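Local coordinates for protein bottromycin amidohydrolase (Streptomyces purpureus, PDB 6I5S) that probably hydrolyses an amide bond beside a thiazoline, acting as a gatekeeper of bottromycin biosynthesis through a two-zinc amidohydrolase site, at residues F90-A95 / P358-E363; G209-A214 / R225-L230; L273-A278 / G346-N351. All blocks are in the same frame, centred on the assembly; numbering follows the deposited sequence.

In the fold
All three contacts are buried, and each includes a segment carrying a zinc ligand, but their chemistry changes with place. Interaction 1, whose centre lies about 4 Å from that of the chain, is mainly aromatic packing of strand 84-95 on helix 358-369, with a polar fringe at D92. Interaction 2, centred about 16 Å from the chain centre, is tied together by a zinc ion. Interaction 3 is apolar packing of helix 273-280 against the loop that carries zinc ligand D348. Carboxylates join the three: E228 of interaction 2 meets H94 of interaction 1, D92 of interaction 1 meets T347 of interaction 3, and E363, on the helix of interaction 1, holds the helix start of interaction 3.

Interaction 1 (F90-A95 / P358-E363); sequences FVDAHA and PSFHKE
An aromatic cluster of F90, F360 and H361 joins the end of strand 84-95 to helix 358-369. F360 carries its ring across to the strand, with CG anti to its backbone N (chi1 -175°). Its CE2 lies 3.6 Å from F90 CB, and its CE1 comes within 3.2 Å of V91 O. The F90 and F360 rings are nearly parallel, at 18°, but slid so far apart that they barely overlap; F360 thus meets the base of the F90 side chain more than its ring. H361 adds a steep neighbour, its plane at 78° to that of F90, with F90 CE2 lying 4.0 Å from H361 CE1 at the imidazole edge. F360 CD2 covers one face of this imidazole near the rim, and H109 O takes up H361 NE2. In the amidohydrolase barrel this strand leads into the His-X-His metal motif, here H94 and H96, both on one zinc. At that corner D92 touches F360 CD1 with CB at 4.0 Å, while its OD2 accepts from H94 N at 3.0 Å, forming an Asx turn. D92 OD1 is gripped by T347 OG1 and by a water, 2.9 Å away, that also donates to S359 OG.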
# COMPACT_ATOMS: atom_id res chain seq x y z
N PHE A 90 9.44 1.81 -1.15
CA PHE A 90 8.09 1.68 -1.70
C PHE A 90 7.04 2.11 -0.69
O PHE A 90 7.24 2.05 0.54
CB PHE A 90 7.80 0.23 -2.10
CG PHE A 90 8.86 -0.37 -2.98
CD1 PHE A 90 9.45 0.38 -3.98
CD2 PHE A 90 9.29 -1.64 -2.76
CE1 PHE A 90 10.50 -0.15 -4.75
CE2 PHE A 90 10.35 -2.18 -3.55
CZ PHE A 90 10.92 -1.41 -4.54
N VAL A 91 5.89 2.53 -1.24
CA VAL A 91 4.73 2.94 -0.44
C VAL A 91 3.55 2.10 -0.85
O VAL A 91 3.10 2.16 -2.01
CB VAL A 91 4.41 4.43 -0.64
CG1 VAL A 91 3.29 4.83 0.40
CG2 VAL A 91 5.68 5.28 -0.46
N ASP A 92 3.03 1.30 0.08
CA ASP A 92 1.73 0.66 -0.16
C ASP A 92 0.64 1.71 0.06
O ASP A 92 0.35 2.11 1.20
CB ASP A 92 1.51 -0.57 0.72
CG ASP A 92 0.23 -1.32 0.35
OD1 ASP A 92 0.17 -2.51 0.63
OD2 ASP A 92 -0.73 -0.71 -0.20
N ALA A 93 0.04 2.14 -1.03
CA ALA A 93 -0.90 3.27 -0.98
C ALA A 93 -2.29 2.93 -0.44
O ALA A 93 -3.15 3.83 -0.32
CB ALA A 93 -1.01 3.90 -2.34
N HIS A 94 -2.54 1.68 -0.08
CA HIS A 94 -3.82 1.33 0.52
C HIS A 94 -3.63 0.08 1.37
O HIS A 94 -3.92 -1.01 0.91
CB HIS A 94 -4.87 1.07 -0.55
CG HIS A 94 -6.29 1.03 -0.04
ND1 HIS A 94 -7.29 1.84 -0.54
CD2 HIS A 94 -6.88 0.27 0.92
CE1 HIS A 94 -8.42 1.60 0.11
NE2 HIS A 94 -8.21 0.63 0.98
N ALA A 95 -3.14 0.22 2.60
CA ALA A 95 -2.89 -0.92 3.46
C ALA A 95 -3.81 -0.85 4.67
O ALA A 95 -4.28 0.22 5.05
CB ALA A 95 -1.42 -0.99 3.91
N PRO A 358 3.95 -9.31 -0.01
CA PRO A 358 3.90 -9.89 -1.37
C PRO A 358 2.82 -9.27 -2.24
O PRO A 358 3.03 -9.13 -3.45
CB PRO A 358 3.63 -11.38 -1.12
CG PRO A 358 3.91 -11.60 0.31
CD PRO A 358 3.73 -10.33 1.03
N SER A 359 1.69 -8.88 -1.65
CA SER A 359 0.58 -8.31 -2.43
C SER A 359 0.99 -7.01 -3.11
O SER A 359 0.42 -6.64 -4.16
CB SER A 359 -0.64 -8.07 -1.53
OG SER A 359 -0.39 -7.16 -0.48
N PHE A 360 1.94 -6.29 -2.51
CA PHE A 360 2.44 -5.07 -3.15
C PHE A 360 3.02 -5.41 -4.53
O PHE A 360 2.75 -4.72 -5.53
CB PHE A 360 3.49 -4.40 -2.27
CG PHE A 360 3.97 -3.10 -2.81
CD1 PHE A 360 3.17 -2.00 -2.67
CD2 PHE A 360 5.14 -3.00 -3.53
CE1 PHE A 360 3.55 -0.76 -3.18
CE2 PHE A 360 5.55 -1.75 -4.03
CZ PHE A 360 4.74 -0.64 -3.87
N HIS A 361 3.86 -6.44 -4.58
CA HIS A 361 4.44 -6.88 -5.84
C HIS A 361 3.41 -7.54 -6.74
O HIS A 361 3.56 -7.48 -7.96
CB HIS A 361 5.67 -7.75 -5.52
CG HIS A 361 6.72 -6.92 -4.85
ND1 HIS A 361 7.50 -6.03 -5.56
CD2 HIS A 361 6.98 -6.71 -3.54
CE1 HIS A 361 8.25 -5.36 -4.70
NE2 HIS A 361 7.93 -5.73 -3.47
N LYS A 362 2.37 -8.16 -6.19
CA LYS A 362 1.26 -8.61 -7.04
C LYS A 362 0.57 -7.44 -7.72
O LYS A 362 0.12 -7.57 -8.88
CB LYS A 362 0.25 -9.41 -6.25
CG LYS A 362 0.74 -10.77 -5.77
CD LYS A 362 -0.46 -11.61 -5.40
CE LYS A 362 -0.05 -12.93 -4.86
NZ LYS A 362 -1.22 -13.86 -4.73
N GLU A 363 0.47 -6.30 -7.04
CA GLU A 363 -0.18 -5.15 -7.65
C GLU A 363 0.72 -4.54 -8.71
O GLU A 363 0.23 -4.15 -9.77
CB GLU A 363 -0.53 -4.11 -6.59
CG GLU A 363 -1.26 -2.85 -7.17
CD GLU A 363 -2.60 -3.12 -7.72
OE1 GLU A 363 -3.01 -4.31 -7.67
OE2 GLU A 363 -3.27 -2.15 -8.26
O HOH W 1 1.29 -5.14 0.68

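Interaction 2 (G209-A214 / R225-L230); sequences GHVPQA and RSTEHL. With ZN (zinc ion), chain B.
H210 sets NE2 of its imidazole against the edge of the H229 ring, in the plane of that ring and 3.2 Å from H229 CD2. The two planes stand at 81°. What brings the rings so close is a shared zinc ion, which lies about 2.2 Å from both H210 NE2 and H229 NE2. Two waters and the carboxylated lysine Xaa183 also bind this metal. On the far side of each ring ND1 is engaged as well, H210 with D186 OD2 and H229 with T272 OG1, so the rotation of both imidazoles is fixed. The backbones meet too: E228 N donates to G209 O over 3.0 Å, with an angle of 147° at the hydrogen, and T227 CA adds a CA-H...O contact to the same oxygen at 3.4 Å. This pairing ties the loop after helix 190-203 to strand 226-228, and so brings together the two separate histidines that amidohydrolases contribute to their second metal position. E228 keeps CG beside its backbone N (chi1 -44°), and that methylene packs 3.6 Å from G209 O. Further out, its OE2 is met by S226 OG at 2.7 Å and by a salt bridge from R115, while OE1 is bonded to H94 ND1, a second-shell hold on a ligand of the other zinc. An alanine in place of E228 would probably leave R115 and S226 OG without this carboxylate and H94 without its ND1 partner, its ring freer to turn about the zinc bond. Beside this pairing, V211 CG2 of the loop and T227 CG2 of the strand pack methyl to methyl at 3.7 Å. A water accepts from V211 N and donates to E228 O, 2.8 Å away.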
# COMPACT_ATOMS: atom_id res chain seq x y z
N GLY A 209 -10.49 8.33 -0.53
CA GLY A 209 -11.42 7.24 -0.31
C GLY A 209 -12.30 6.93 -1.51
O GLY A 209 -11.86 6.99 -2.68
N HIS A 210 -13.53 6.50 -1.23
CA HIS A 210 -14.47 6.07 -2.24
C HIS A 210 -15.23 7.25 -2.79
O HIS A 210 -15.76 8.03 -2.01
CB HIS A 210 -15.49 5.08 -1.67
CG HIS A 210 -14.89 3.80 -1.16
ND1 HIS A 210 -15.68 2.72 -0.81
CD2 HIS A 210 -13.61 3.43 -0.93
CE1 HIS A 210 -14.88 1.73 -0.40
NE2 HIS A 210 -13.63 2.14 -0.46
N VAL A 211 -15.39 7.33 -4.11
CA VAL A 211 -16.27 8.37 -4.66
C VAL A 211 -17.67 8.08 -4.14
O VAL A 211 -18.20 7.00 -4.42
CB VAL A 211 -16.28 8.40 -6.20
CG1 VAL A 211 -17.33 9.38 -6.76
CG2 VAL A 211 -14.86 8.74 -6.73
N PRO A 212 -18.30 8.97 -3.40
CA PRO A 212 -19.63 8.63 -2.86
C PRO A 212 -20.66 8.51 -3.95
O PRO A 212 -20.60 9.19 -4.98
CB PRO A 212 -19.94 9.80 -1.93
CG PRO A 212 -18.58 10.35 -1.58
CD PRO A 212 -17.78 10.23 -2.81
N GLN A 213 -21.60 7.60 -3.74
CA GLN A 213 -22.63 7.33 -4.74
C GLN A 213 -23.40 8.59 -5.10
O GLN A 213 -23.81 8.75 -6.27
CB GLN A 213 -23.60 6.28 -4.20
CG GLN A 213 -23.03 4.89 -4.17
CD GLN A 213 -24.08 3.82 -4.37
OE1 GLN A 213 -23.74 2.70 -4.75
NE2 GLN A 213 -25.36 4.14 -4.12
N ALA A 214 -23.58 9.49 -4.15
CA ALA A 214 -24.38 10.69 -4.36
C ALA A 214 -23.58 11.84 -4.92
O ALA A 214 -24.09 12.96 -4.97
CB ALA A 214 -25.04 11.12 -3.06
N ARG A 225 -8.09 14.22 -2.81
CA ARG A 225 -6.66 14.07 -3.05
C ARG A 225 -6.37 12.77 -3.80
O ARG A 225 -5.50 12.74 -4.68
CB ARG A 225 -5.90 14.10 -1.73
CG ARG A 225 -4.40 13.59 -1.74
CD ARG A 225 -3.51 14.56 -2.42
NE ARG A 225 -3.53 15.84 -1.76
CZ ARG A 225 -2.84 16.17 -0.68
NH1 ARG A 225 -2.06 15.30 -0.06
NH2 ARG A 225 -2.98 17.40 -0.23
N SER A 226 -7.12 11.72 -3.49
CA SER A 226 -7.04 10.49 -4.27
C SER A 226 -8.39 9.79 -4.19
O SER A 226 -9.17 9.99 -3.26
CB SER A 226 -5.94 9.53 -3.77
OG SER A 226 -6.31 8.94 -2.51
N THR A 227 -8.64 8.93 -5.17
CA THR A 227 -9.81 8.05 -5.20
C THR A 227 -9.33 6.61 -5.37
O THR A 227 -8.29 6.34 -6.02
CB THR A 227 -10.81 8.38 -6.31
OG1 THR A 227 -10.19 8.34 -7.60
CG2 THR A 227 -11.39 9.84 -6.09
N GLU A 228 -10.04 5.70 -4.69
CA GLU A 228 -9.60 4.32 -4.54
C GLU A 228 -10.50 3.36 -5.32
O GLU A 228 -11.72 3.55 -5.44
CB GLU A 228 -9.60 3.90 -3.06
CG GLU A 228 -8.99 4.96 -2.09
CD GLU A 228 -7.55 5.21 -2.41
OE1 GLU A 228 -6.80 4.20 -2.40
OE2 GLU A 228 -7.17 6.36 -2.70
N HIS A 229 -9.87 2.29 -5.77
CA HIS A 229 -10.52 1.08 -6.31
C HIS A 229 -11.17 1.31 -7.66
O HIS A 229 -11.88 0.41 -8.15
CB HIS A 229 -11.60 0.53 -5.36
CG HIS A 229 -11.21 0.45 -3.92
ND1 HIS A 229 -10.13 -0.29 -3.47
CD2 HIS A 229 -11.80 0.98 -2.81
CE1 HIS A 229 -10.05 -0.18 -2.15
NE2 HIS A 229 -11.05 0.57 -1.73
N LEU A 230 -10.93 2.44 -8.32
CA LEU A 230 -11.64 2.86 -9.53
C LEU A 230 -13.13 3.11 -9.29
O LEU A 230 -13.89 3.31 -10.25
CB LEU A 230 -11.43 1.84 -10.68
CG LEU A 230 -9.98 1.64 -11.12
CD1 LEU A 230 -9.91 0.58 -12.23
CD2 LEU A 230 -9.40 2.95 -11.61
ZN ZN B . -12.24 0.59 0.10
O HOH W 2 -13.31 5.88 -5.67
O HOH W 3 -13.46 -0.49 1.49
O HOH W 4 -11.10 -1.18 0.84

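Interaction 3 (L273-A278 / G346-N351); sequences LVAWRA and GTDCGN
A275 places its methyl in the bend of the facing loop, with CB 3.4 Å from T347 O and 3.6 Å from D348 CB. The preceding residue, V274, adds CG1, which sits between its backbone N and carbonyl carbon (chi1 59°) and rests 3.6 Å from T347 CA. With only a methyl on A275, its CA comes within 5.9 Å of D348 CA. A water bridges the two segments: it donates to A275 O at 2.9 Å and accepts from N351 ND2. The loop is stiffened from within by an ST turn in which T347 OG1 accepts from C349 N at 3.0 Å; the same OG1 also pairs with D92 OD1. A type II beta turn follows from D348 to N351, closed by N351 N bonding to D348 O at 3.1 Å. On the helix side, the E363 carboxylate reaches L273 N and V274 N, holding the helix start. Within this frame D348 has a left-handed backbone (phi 56°), and its OD1 binds the zinc while OD2 forms a salt bridge to R279. Such an aspartate after the last barrel strand is characteristic of the amidohydrolase binuclear site, here on the zinc of H94 and H96.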
# COMPACT_ATOMS: atom_id res chain seq x y z
N LEU A 273 -5.80 -3.29 -7.88
CA LEU A 273 -6.23 -4.37 -8.78
C LEU A 273 -6.07 -5.72 -8.11
O LEU A 273 -6.90 -6.64 -8.32
CB LEU A 273 -5.42 -4.32 -10.08
CG LEU A 273 -5.67 -3.03 -10.86
CD1 LEU A 273 -4.61 -2.93 -11.99
CD2 LEU A 273 -7.10 -2.95 -11.50
N VAL A 274 -5.01 -5.88 -7.31
CA VAL A 274 -4.78 -7.15 -6.59
C VAL A 274 -5.95 -7.50 -5.69
O VAL A 274 -6.27 -8.68 -5.52
CB VAL A 274 -3.46 -7.09 -5.80
CG1 VAL A 274 -3.45 -5.94 -4.77
CG2 VAL A 274 -3.15 -8.45 -5.14
N ALA A 275 -6.59 -6.49 -5.10
CA ALA A 275 -7.76 -6.75 -4.24
C ALA A 275 -9.02 -7.10 -5.05
O ALA A 275 -9.78 -8.01 -4.67
CB ALA A 275 -8.02 -5.50 -3.35
N TRP A 276 -9.28 -6.37 -6.14
CA TRP A 276 -10.32 -6.81 -7.09
C TRP A 276 -10.14 -8.27 -7.50
O TRP A 276 -11.08 -9.06 -7.50
CB TRP A 276 -10.27 -5.92 -8.32
CG TRP A 276 -11.03 -4.62 -8.30
CD1 TRP A 276 -10.49 -3.36 -8.17
CD2 TRP A 276 -12.44 -4.45 -8.45
NE1 TRP A 276 -11.48 -2.41 -8.27
CE2 TRP A 276 -12.69 -3.05 -8.45
CE3 TRP A 276 -13.51 -5.34 -8.65
CZ2 TRP A 276 -13.97 -2.51 -8.61
CZ3 TRP A 276 -14.79 -4.80 -8.83
CH2 TRP A 276 -15.01 -3.39 -8.78
N ARG A 277 -8.91 -8.62 -7.89
CA ARG A 277 -8.60 -9.99 -8.32
C ARG A 277 -8.92 -10.99 -7.22
O ARG A 277 -9.54 -12.01 -7.45
CB ARG A 277 -7.11 -10.04 -8.69
CG ARG A 277 -6.56 -11.40 -9.21
CD ARG A 277 -6.96 -11.64 -10.69
NE ARG A 277 -6.39 -10.59 -11.53
CZ ARG A 277 -6.73 -10.44 -12.81
NH1 ARG A 277 -6.21 -9.46 -13.53
NH2 ARG A 277 -7.62 -11.23 -13.38
N ALA A 278 -8.49 -10.70 -5.99
CA ALA A 278 -8.78 -11.64 -4.91
C ALA A 278 -10.27 -11.76 -4.61
O ALA A 278 -10.73 -12.85 -4.27
CB ALA A 278 -7.99 -11.20 -3.65
N GLY A 346 -1.51 0.26 -4.44
CA GLY A 346 -2.07 -0.09 -3.16
C GLY A 346 -2.73 -1.45 -3.26
O GLY A 346 -3.07 -1.91 -4.35
N THR A 347 -2.92 -2.10 -2.10
CA THR A 347 -3.26 -3.51 -2.09
C THR A 347 -4.56 -3.88 -1.40
O THR A 347 -5.10 -4.96 -1.69
CB THR A 347 -2.16 -4.33 -1.41
OG1 THR A 347 -2.02 -3.94 -0.03
CG2 THR A 347 -0.85 -4.14 -2.16
N ASP A 348 -5.05 -3.07 -0.47
CA ASP A 348 -6.10 -3.50 0.45
C ASP A 348 -5.67 -4.75 1.21
O ASP A 348 -6.50 -5.61 1.55
CB ASP A 348 -7.44 -3.72 -0.29
CG ASP A 348 -8.62 -3.01 0.36
OD1 ASP A 348 -8.52 -2.46 1.45
OD2 ASP A 348 -9.68 -3.02 -0.28
N CYS A 349 -4.37 -4.85 1.52
CA CYS A 349 -3.87 -6.00 2.25
C CYS A 349 -4.63 -6.14 3.54
O CYS A 349 -4.99 -5.17 4.22
CB CYS A 349 -2.36 -5.94 2.46
SG CYS A 349 -1.73 -4.48 3.39
N GLY A 350 -4.82 -7.39 3.93
CA GLY A 350 -5.73 -7.74 5.00
C GLY A 350 -7.02 -8.35 4.51
O GLY A 350 -7.62 -9.16 5.21
N ASN A 351 -7.48 -7.95 3.33
CA ASN A 351 -8.58 -8.65 2.67
C ASN A 351 -8.16 -10.09 2.41
O ASN A 351 -6.95 -10.39 2.32
CB ASN A 351 -8.91 -7.99 1.33
CG ASN A 351 -9.74 -6.74 1.46
OD1 ASN A 351 -9.85 -6.19 2.53
ND2 ASN A 351 -10.28 -6.25 0.34
O HOH W 5 -9.81 -8.23 -1.79